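Local atomic coordinates of beta-lactamase Rm3 (Uncultured bacterium, PDB entry 5IQK), a protein that probably hydrolyses the beta-lactam ring of antibiotics with the help of zinc, as a subclass B3 metallo-beta-lactamase. Residues A151-T156 and L201-H206; D217-A222 and Q248-Y253. All blocks are in the same frame, centred on the assembly; numbering follows the deposited sequence.

Contact 1 (A151-T156 and L201-H206); sequences ATPGHT and LADLRH. With ZN (zinc ion), chain C.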
loop_
_atom_site.group_PDB
_atom_site.type_symbol
_atom_site.label_atom_id
_atom_site.label_comp_id
_atom_site.label_asym_id
_atom_site.label_seq_id
_atom_site.Cartn_x
_atom_site.Cartn_y
_atom_site.Cartn_z
ATOM N N ALA A 151 3.620 -5.880 -10.263
ATOM C CA ALA A 151 4.117 -4.545 -10.599
ATOM C C ALA A 151 2.962 -3.643 -11.020
ATOM O O ALA A 151 2.245 -3.963 -11.975
ATOM C CB ALA A 151 5.168 -4.625 -11.705
ATOM N N THR A 152 2.767 -2.532 -10.300
ATOM C CA THR A 152 1.728 -1.557 -10.661
ATOM C C THR A 152 2.223 -0.111 -10.561
ATOM O O THR A 152 1.726 0.690 -9.769
ATOM C CB THR A 152 0.440 -1.724 -9.784
ATOM O OG1 THR A 152 0.753 -1.580 -8.389
ATOM C CG2 THR A 152 -0.208 -3.082 -10.038
ATOM N N PRO A 153 3.190 0.235 -11.402
ATOM C CA PRO A 153 3.732 1.600 -11.411
ATOM C C PRO A 153 2.796 2.617 -12.078
ATOM O O PRO A 153 1.747 2.254 -12.632
ATOM C CB PRO A 153 5.024 1.447 -12.221
ATOM C CG PRO A 153 4.722 0.354 -13.171
ATOM C CD PRO A 153 3.844 -0.626 -12.405
ATOM N N GLY A 154 3.197 3.883 -12.032
ATOM C CA GLY A 154 2.443 4.959 -12.648
ATOM C C GLY A 154 2.374 6.157 -11.721
ATOM O O GLY A 154 2.821 7.251 -12.061
ATOM N N HIS A 155 1.816 5.947 -10.533
ATOM C CA HIS A 155 1.847 6.958 -9.485
ATOM C C HIS A 155 3.297 7.176 -9.061
ATOM O O HIS A 155 3.693 8.301 -8.735
ATOM C CB HIS A 155 0.950 6.520 -8.312
ATOM C CG HIS A 155 1.099 7.341 -7.071
ATOM N ND1 HIS A 155 0.417 8.525 -6.868
ATOM C CD2 HIS A 155 1.818 7.128 -5.941
ATOM C CE1 HIS A 155 0.730 9.014 -5.680
ATOM N NE2 HIS A 155 1.565 8.175 -5.091
ATOM N N THR A 156 4.080 6.094 -9.072
ATOM C CA THR A 156 5.551 6.144 -8.994
ATOM C C THR A 156 6.088 5.067 -9.932
ATOM O O THR A 156 5.343 4.151 -10.303
ATOM C CB THR A 156 6.106 5.886 -7.577
ATOM O OG1 THR A 156 5.836 4.532 -7.203
ATOM C CG2 THR A 156 5.486 6.822 -6.552
ATOM N N LEU A 201 2.840 7.064 -18.675
ATOM C CA LEU A 201 1.530 6.713 -19.235
ATOM C C LEU A 201 1.422 5.234 -19.562
ATOM O O LEU A 201 0.390 4.618 -19.309
ATOM C CB LEU A 201 1.216 7.515 -20.494
ATOM C CG LEU A 201 0.928 8.997 -20.276
ATOM C CD1 LEU A 201 0.528 9.659 -21.587
ATOM C CD2 LEU A 201 -0.161 9.162 -19.225
ATOM N N ALA A 202 2.476 4.668 -20.141
ATOM C CA ALA A 202 2.486 3.235 -20.422
ATOM C C ALA A 202 2.358 2.443 -19.114
ATOM O O ALA A 202 1.633 1.444 -19.043
ATOM C CB ALA A 202 3.749 2.849 -21.167
ATOM N N ASP A 203 3.062 2.896 -18.081
ATOM C CA ASP A 203 2.952 2.266 -16.755
ATOM C C ASP A 203 1.529 2.301 -16.196
ATOM O O ASP A 203 0.999 1.264 -15.761
ATOM C CB ASP A 203 3.885 2.946 -15.753
ATOM C CG ASP A 203 5.306 2.459 -15.849
ATOM O OD1 ASP A 203 5.573 1.568 -16.676
ATOM O OD2 ASP A 203 6.159 2.985 -15.109
ATOM N N LEU A 204 0.918 3.484 -16.193
ATOM C CA LEU A 204 -0.444 3.626 -15.679
ATOM C C LEU A 204 -1.436 2.756 -16.445
ATOM O O LEU A 204 -2.248 2.066 -15.827
ATOM C CB LEU A 204 -0.895 5.091 -15.721
ATOM C CG LEU A 204 -0.405 6.042 -14.622
ATOM C CD1 LEU A 204 -0.692 7.486 -15.005
ATOM C CD2 LEU A 204 -1.053 5.713 -13.275
ATOM N N ARG A 205 -1.370 2.772 -17.776
ATOM C CA ARG A 205 -2.289 1.966 -18.573
ATOM C C ARG A 205 -2.138 0.475 -18.300
ATOM O O ARG A 205 -3.130 -0.243 -18.214
ATOM C CB ARG A 205 -2.107 2.213 -20.078
ATOM C CG ARG A 205 -2.227 3.659 -20.515
ATOM C CD ARG A 205 -3.668 4.122 -20.451
ATOM N NE ARG A 205 -3.829 5.498 -20.913
ATOM C CZ ARG A 205 -4.898 6.239 -20.650
ATOM N NH1 ARG A 205 -5.891 5.728 -19.928
ATOM N NH2 ARG A 205 -4.972 7.487 -21.099
ATOM N N HIS A 206 -0.900 0.005 -18.187
ATOM C CA HIS A 206 -0.668 -1.412 -17.978
ATOM C C HIS A 206 -1.078 -1.795 -16.542
ATOM O O HIS A 206 -1.540 -2.916 -16.304
ATOM C CB HIS A 206 0.787 -1.785 -18.290
ATOM C CG HIS A 206 1.053 -3.262 -18.278
ATOM N ND1 HIS A 206 0.771 -4.073 -19.356
ATOM C CD2 HIS A 206 1.600 -4.069 -17.336
ATOM C CE1 HIS A 206 1.107 -5.318 -19.070
ATOM N NE2 HIS A 206 1.623 -5.341 -17.855
HETATM ZN ZN ZN C . 2.469 8.034 -3.256
HETATM O O HOH W 1 -0.015 7.523 -2.809
HETATM O O HOH W 2 1.580 8.922 -1.834
#
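Pro153 lays its ring across the carboxylate of Asp203, the two side chains crossing at about a right angle. Ring atom CG of Pro153 stands 3.5 Å from Asp203 CG, and the neighbouring CB of Pro153 is 3.5 Å from Asp203 OD2; the CB and CG carbons of the ring rest on the carboxylate in van der Waals contact. Asp203 has CG anti to its own carbonyl carbon (chi1 -81°), which brings the group up to the proline; its polar needs are met by Tyr197 OH at OD2 and Asn199 ND2 at OD1.

One residue on, the backbones come nearest, with the CA atoms of Gly154 and Leu204 4.4 Å apart. Gly154 CA touches Leu204 CG at 3.6 Å. With no CB on Gly154, Leu204 CD2 can lie directly against its CA; the backbone conformation here also suits glycine, because a CB would be pressed against the preceding carbonyl O. CG and the CD2 branch of Leu204 fill the dip, while the same side chain also touches Leu261 of helix 249-269.

Pro153 O and Asp203 O, both acceptors, lie 3.4 Å apart; Ser207 OG is within hydrogen-bonding reach of both carbonyls, which must share its one proton. The turn is closed within the loop by Gly154 N, which donates to Thr156 O at 2.8 Å.

From this packed turn an extended chi1 of 169° carries the ring of His155 off the helix, and NE2 of His155 binds zinc at 2.0 Å alongside His77, His79 and water 2. ND1 is bonded to the carbonyl of Asn182, which fixes the ring's rotation and would probably strengthen NE2 as a donor to the metal. Van der Waals packing, with the carboxylate and carbonyls served by outside partners, thus backs the loop that presents His155 to the zinc.

Contact 2 (D217-A222 and Q248-Y253); sequences DVLISA and QACRAY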
loop_
_atom_site.group_PDB
_atom_site.type_symbol
_atom_site.label_atom_id
_atom_site.label_comp_id
_atom_site.label_asym_id
_atom_site.label_seq_id
_atom_site.Cartn_x
_atom_site.Cartn_y
_atom_site.Cartn_z
ATOM N N ASP A 217 -11.625 -10.403 -4.036
ATOM C CA ASP A 217 -12.742 -10.452 -3.087
ATOM C C ASP A 217 -12.704 -9.354 -2.024
ATOM O O ASP A 217 -13.733 -8.744 -1.727
ATOM C CB ASP A 217 -12.797 -11.817 -2.404
ATOM C CG ASP A 217 -13.113 -12.925 -3.370
ATOM O OD1 ASP A 217 -14.022 -12.726 -4.205
ATOM O OD2 ASP A 217 -12.450 -13.984 -3.302
ATOM N N VAL A 218 -11.541 -9.142 -1.412
ATOM C CA VAL A 218 -11.387 -8.070 -0.433
ATOM C C VAL A 218 -10.248 -7.120 -0.810
ATOM O O VAL A 218 -9.071 -7.504 -0.859
ATOM C CB VAL A 218 -11.144 -8.613 1.001
ATOM C CG1 VAL A 218 -10.989 -7.453 1.985
ATOM C CG2 VAL A 218 -12.282 -9.542 1.442
ATOM N N LEU A 219 -10.616 -5.871 -1.060
ATOM C CA LEU A 219 -9.660 -4.846 -1.454
ATOM C C LEU A 219 -9.309 -3.907 -0.307
ATOM O O LEU A 219 -10.188 -3.374 0.373
ATOM C CB LEU A 219 -10.211 -4.039 -2.633
ATOM C CG LEU A 219 -9.395 -2.811 -3.060
ATOM C CD1 LEU A 219 -8.032 -3.273 -3.580
ATOM C CD2 LEU A 219 -10.126 -1.978 -4.112
ATOM N N ILE A 220 -8.007 -3.706 -0.109
ATOM C CA ILE A 220 -7.508 -2.603 0.696
ATOM C C ILE A 220 -6.595 -1.737 -0.185
ATOM O O ILE A 220 -5.605 -2.229 -0.735
ATOM C CB ILE A 220 -6.725 -3.071 1.931
ATOM C CG1 ILE A 220 -7.554 -4.048 2.777
ATOM C CG2 ILE A 220 -6.298 -1.868 2.766
ATOM C CD1 ILE A 220 -7.278 -5.508 2.453
ATOM N N SER A 221 -6.932 -0.465 -0.341
ATOM C CA SER A 221 -6.071 0.451 -1.105
ATOM C C SER A 221 -5.081 1.165 -0.184
ATOM O O SER A 221 -5.393 1.442 0.975
ATOM C CB SER A 221 -6.914 1.481 -1.866
ATOM O OG SER A 221 -7.861 2.068 -0.992
ATOM N N ALA A 222 -3.902 1.481 -0.717
ATOM C CA ALA A 222 -2.829 2.108 0.054
ATOM C C ALA A 222 -3.329 3.355 0.787
ATOM O O ALA A 222 -2.963 3.593 1.940
ATOM C CB ALA A 222 -1.652 2.450 -0.864
ATOM N N GLN A 248 -16.216 -6.775 -7.211
ATOM C CA GLN A 248 -16.098 -5.746 -8.240
ATOM C C GLN A 248 -15.165 -4.605 -7.835
ATOM O O GLN A 248 -14.965 -3.656 -8.607
ATOM C CB GLN A 248 -17.488 -5.189 -8.573
ATOM C CG GLN A 248 -18.349 -6.082 -9.468
ATOM C CD GLN A 248 -17.771 -6.243 -10.866
ATOM O OE1 GLN A 248 -17.391 -5.261 -11.511
ATOM N NE2 GLN A 248 -17.707 -7.480 -11.344
ATOM N N ALA A 249 -14.599 -4.692 -6.633
ATOM C CA ALA A 249 -13.848 -3.572 -6.050
ATOM C C ALA A 249 -12.622 -3.137 -6.859
ATOM O O ALA A 249 -12.424 -1.949 -7.065
ATOM C CB ALA A 249 -13.428 -3.908 -4.628
ATOM N N CYS A 250 -11.788 -4.078 -7.295
ATOM C CA CYS A 250 -10.615 -3.693 -8.090
ATOM C C CYS A 250 -11.014 -3.060 -9.421
ATOM O O CYS A 250 -10.362 -2.127 -9.870
ATOM C CB CYS A 250 -9.694 -4.884 -8.335
ATOM S SG CYS A 250 -8.981 -5.550 -6.829
ATOM N N ARG A 251 -12.074 -3.563 -10.052
ATOM C CA ARG A 251 -12.559 -2.955 -11.295
ATOM C C ARG A 251 -13.033 -1.520 -11.086
ATOM O O ARG A 251 -12.789 -0.652 -11.927
ATOM C CB ARG A 251 -13.700 -3.769 -11.911
ATOM C CG ARG A 251 -13.326 -5.138 -12.435
ATOM C CD ARG A 251 -14.486 -5.702 -13.254
ATOM N NE ARG A 251 -14.597 -5.033 -14.550
ATOM C CZ ARG A 251 -15.734 -4.882 -15.228
ATOM N NH1 ARG A 251 -16.872 -5.363 -14.741
ATOM N NH2 ARG A 251 -15.734 -4.248 -16.394
ATOM N N ALA A 252 -13.710 -1.271 -9.971
ATOM C CA ALA A 252 -14.194 0.072 -9.671
ATOM C C ALA A 252 -13.038 1.006 -9.326
ATOM O O ALA A 252 -13.064 2.186 -9.654
ATOM C CB ALA A 252 -15.200 0.031 -8.532
ATOM N N TYR A 253 -12.037 0.459 -8.648
ATOM C CA TYR A 253 -10.833 1.189 -8.271
ATOM C C TYR A 253 -10.096 1.672 -9.517
ATOM O O TYR A 253 -9.664 2.834 -9.604
ATOM C CB TYR A 253 -9.944 0.279 -7.432
ATOM C CG TYR A 253 -8.668 0.876 -6.872
ATOM C CD1 TYR A 253 -8.705 1.804 -5.845
ATOM C CD2 TYR A 253 -7.423 0.463 -7.342
ATOM C CE1 TYR A 253 -7.530 2.324 -5.303
ATOM C CE2 TYR A 253 -6.244 0.972 -6.809
ATOM C CZ TYR A 253 -6.307 1.907 -5.796
ATOM O OH TYR A 253 -5.141 2.408 -5.261
#
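Leu219 is the main bump of this contact: its side chain leaves strand 218-221 and enters the hollow between Ala249, Cys250 and Tyr253 on the first turn of the helix. CB of Leu219 meets Ala249 CB at 3.8 Å. CG is anti to the backbone N (chi1 173°), which carries the branch point toward the helix, and from there the methyls diverge, CD1 reaching Cys250 SG at 4.1 Å and CD2 lying 4.0 Å from Tyr253 CB and 3.7 Å from Ala249 O. The small Ala249 lets the backbones come near, its CA 6.3 Å from Leu219 CA. The axes of strand 218-221 and helix 249-253 approach to 9.1 Å at 35°.

Farther along, the spacing widens and the ring of Tyr253 bridges it. Its CE1 sits 3.6 Å from Ser221 CB, the ring meeting that carbon obliquely. Ser221 OG turns to the carbonyl of the zinc ligand His223 and to Ser227 OG, and Tyr253 OH bonds to Asp179 O.

Across the seam the chemistry is therefore apolar, with both hydroxyls satisfied by other partners. The disulfide from Cys250 to Cys216, just ahead of the strand, adds a covalent tie, so packing and cross-link together hold the helix start against the sheet edge.

In the fold
Contacts 1 and 2 follow one another along the chain: helix 200-212 of contact 1 is followed, after a short connection, by strand 218-221 of contact 2. Their centres are about 17 Å apart and their nearest atoms about 8 Å, without touching. Helix 249-269 unites them, since its first turn makes contact 2 and its later Leu261 packs on Leu204 of contact 1. Asp179 is a second meeting point, touched by Thr152 and hydrogen-bonded by Tyr253. Contact 1 supplies a ligand to the His77-His79-His155 zinc site, whereas contact 2 lies farther back, the Tyr253 side chain about 9 Å from a zinc ion, and borders the second site through His223, which binds zinc with Asp81 and His82.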